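Local coordinates for protein glutathione transferase (Lolium rigidum, PDB 6ZB6) that probably conjugates glutathione to herbicides and other electrophilic xenobiotics, as a phi-class plant transferase linked to multiple-herbicide resistance, at residues A[17-22]-A[27-32]. Sequence-based numbering, arbitrary orientation.
Sequences RVLVFL and ADYEVV
Leu22 O, near the end of helix 13-24, accepts a hydrogen bond from Ala27 N at 3.1 Å, in a fairly straight bond (159° at the hydrogen). This bond ties the helix to the start of the return toward strand 29-32, and beside it the Leu22 CD2 methyl rests on Ala27 CB at 3.9 Å. The other methyl of Leu22 turns to Tyr29: CD1 sits over one face of the ring in a CH-pi contact, 4.1 Å from the centroid and displaced toward the CB end, with Tyr29 CG only 3.6 Å away. Tyr29 chi1 of 60° places CG between the backbone N and the carbonyl carbon, which sends the ring across from the strand toward the helix. Along the CD2-CE2 side of the ring Leu19 CD2 approaches obliquely, 3.8 Å from Tyr29 CE2, and also meets Val31 CG2 at 4.0 Å; that valine methyl lies at the ring's edge, in its plane. Tyr29 OH and Glu23 OE2 share a hydrogen bond, which helps hold the far end of the ring, while Ile210 of helix 205-214 packs on both Leu19 and Tyr29. Leu22 continues inward onto Val4 and Val6 of the neighbouring strand. Helix and strand run nearly antiparallel, at 165°, as the second half of the beta-alpha-beta unit 4-7, 13-24, 29-32 that opens the thioredoxin-like N-terminal domain of glutathione transferases.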
loop_
_atom_site.group_PDB
_atom_site.type_symbol
_atom_site.label_atom_id
_atom_site.label_comp_id
_atom_site.label_asym_id
_atom_site.label_seq_id
_atom_site.Cartn_x
_atom_site.Cartn_y
_atom_site.Cartn_z
ATOM N N ARG A 17 -2.759 -0.757 3.679
ATOM C CA ARG A 17 -2.370 0.624 3.397
ATOM C C ARG A 17 -2.824 1.556 4.518
ATOM O O ARG A 17 -2.035 2.351 5.044
ATOM C CB ARG A 17 -2.944 1.059 2.042
ATOM C CG ARG A 17 -2.596 2.495 1.652
ATOM C CD ARG A 17 -3.504 3.054 0.552
ATOM N NE ARG A 17 -3.665 2.131 -0.572
ATOM C CZ ARG A 17 -2.714 1.876 -1.473
ATOM N NH1 ARG A 17 -1.541 2.498 -1.400
ATOM N NH2 ARG A 17 -2.934 1.007 -2.454
ATOM N N VAL A 18 -4.092 1.427 4.925
ATOM C CA VAL A 18 -4.650 2.236 6.006
ATOM C C VAL A 18 -3.970 1.921 7.337
ATOM O O VAL A 18 -3.628 2.825 8.111
ATOM C CB VAL A 18 -6.171 2.004 6.089
ATOM C CG1 VAL A 18 -6.792 2.797 7.268
ATOM C CG2 VAL A 18 -6.851 2.329 4.745
ATOM N N LEU A 19 -3.770 0.636 7.630
ATOM C CA LEU A 19 -3.161 0.265 8.903
ATOM C C LEU A 19 -1.769 0.869 9.044
ATOM O O LEU A 19 -1.379 1.287 10.139
ATOM C CB LEU A 19 -3.116 -1.258 9.047
ATOM C CG LEU A 19 -4.442 -2.007 8.879
ATOM C CD1 LEU A 19 -4.302 -3.491 9.240
ATOM C CD2 LEU A 19 -5.572 -1.347 9.678
ATOM N N VAL A 20 -1.010 0.933 7.946
ATOM C CA VAL A 20 0.299 1.580 7.986
ATOM C C VAL A 20 0.169 3.019 8.479
ATOM O O VAL A 20 0.884 3.449 9.390
ATOM C CB VAL A 20 0.981 1.512 6.607
ATOM C CG1 VAL A 20 2.160 2.486 6.566
ATOM C CG2 VAL A 20 1.476 0.063 6.316
ATOM N N PHE A 21 -0.749 3.789 7.893
ATOM C CA PHE A 21 -0.820 5.188 8.298
ATOM C C PHE A 21 -1.386 5.342 9.704
ATOM O O PHE A 21 -0.945 6.228 10.447
ATOM C CB PHE A 21 -1.593 5.983 7.253
ATOM C CG PHE A 21 -0.874 6.037 5.939
ATOM C CD1 PHE A 21 0.349 6.689 5.844
ATOM C CD2 PHE A 21 -1.368 5.365 4.825
ATOM C CE1 PHE A 21 1.044 6.722 4.645
ATOM C CE2 PHE A 21 -0.669 5.390 3.611
ATOM C CZ PHE A 21 0.533 6.066 3.520
ATOM N N LEU A 22 -2.310 4.464 10.112
ATOM C CA LEU A 22 -2.739 4.460 11.505
ATOM C C LEU A 22 -1.559 4.236 12.440
ATOM O O LEU A 22 -1.445 4.889 13.480
ATOM C CB LEU A 22 -3.807 3.392 11.729
ATOM C CG LEU A 22 -5.227 3.753 11.262
ATOM C CD1 LEU A 22 -6.090 2.500 11.136
ATOM C CD2 LEU A 22 -5.869 4.794 12.203
ATOM N N ALA A 27 -2.340 5.962 16.263
ATOM C CA ALA A 27 -3.752 6.014 16.614
ATOM C C ALA A 27 -4.261 4.624 16.957
ATOM O O ALA A 27 -3.880 3.641 16.322
ATOM C CB ALA A 27 -4.576 6.591 15.462
ATOM N N ASP A 28 -5.131 4.551 17.960
ATOM C CA ASP A 28 -5.830 3.308 18.253
ATOM C C ASP A 28 -6.808 2.980 17.129
ATOM O O ASP A 28 -7.383 3.871 16.494
ATOM C CB ASP A 28 -6.585 3.410 19.578
ATOM C CG ASP A 28 -5.666 3.408 20.786
ATOM O OD1 ASP A 28 -4.422 3.457 20.622
ATOM O OD2 ASP A 28 -6.201 3.365 21.912
ATOM N N TYR A 29 -7.000 1.685 16.887
ATOM C CA TYR A 29 -7.925 1.263 15.846
ATOM C C TYR A 29 -8.330 -0.183 16.066
ATOM O O TYR A 29 -7.662 -0.949 16.770
ATOM C CB TYR A 29 -7.324 1.423 14.446
ATOM C CG TYR A 29 -6.052 0.619 14.234
ATOM C CD1 TYR A 29 -4.825 1.109 14.642
ATOM C CD2 TYR A 29 -6.089 -0.620 13.612
ATOM C CE1 TYR A 29 -3.654 0.374 14.447
ATOM C CE2 TYR A 29 -4.931 -1.360 13.409
ATOM C CZ TYR A 29 -3.721 -0.858 13.832
ATOM O OH TYR A 29 -2.568 -1.584 13.634
ATOM N N GLU A 30 -9.433 -0.542 15.425
ATOM C CA GLU A 30 -9.988 -1.883 15.454
ATOM C C GLU A 30 -10.037 -2.404 14.026
ATOM O O GLU A 30 -10.531 -1.715 13.130
ATOM C CB GLU A 30 -11.395 -1.874 16.078
ATOM C CG GLU A 30 -12.141 -3.182 15.899
ATOM C CD GLU A 30 -13.540 -3.164 16.486
ATOM O OE1 GLU A 30 -13.996 -2.097 16.965
ATOM O OE2 GLU A 30 -14.177 -4.238 16.482
ATOM N N VAL A 31 -9.511 -3.600 13.807
ATOM C CA VAL A 31 -9.583 -4.261 12.508
ATOM C C VAL A 31 -10.728 -5.254 12.571
ATOM O O VAL A 31 -10.696 -6.179 13.387
ATOM C CB VAL A 31 -8.266 -4.982 12.169
ATOM C CG1 VAL A 31 -8.390 -5.659 10.813
ATOM C CG2 VAL A 31 -7.113 -4.003 12.182
ATOM N N VAL A 32 -11.739 -5.070 11.725
ATOM C CA VAL A 32 -12.902 -5.950 11.693
ATOM C C VAL A 32 -12.695 -6.929 10.543
ATOM O O VAL A 32 -12.738 -6.545 9.370
ATOM C CB VAL A 32 -14.212 -5.166 11.536
ATOM C CG1 VAL A 32 -15.419 -6.114 11.573
ATOM C CG2 VAL A 32 -14.340 -4.078 12.622
#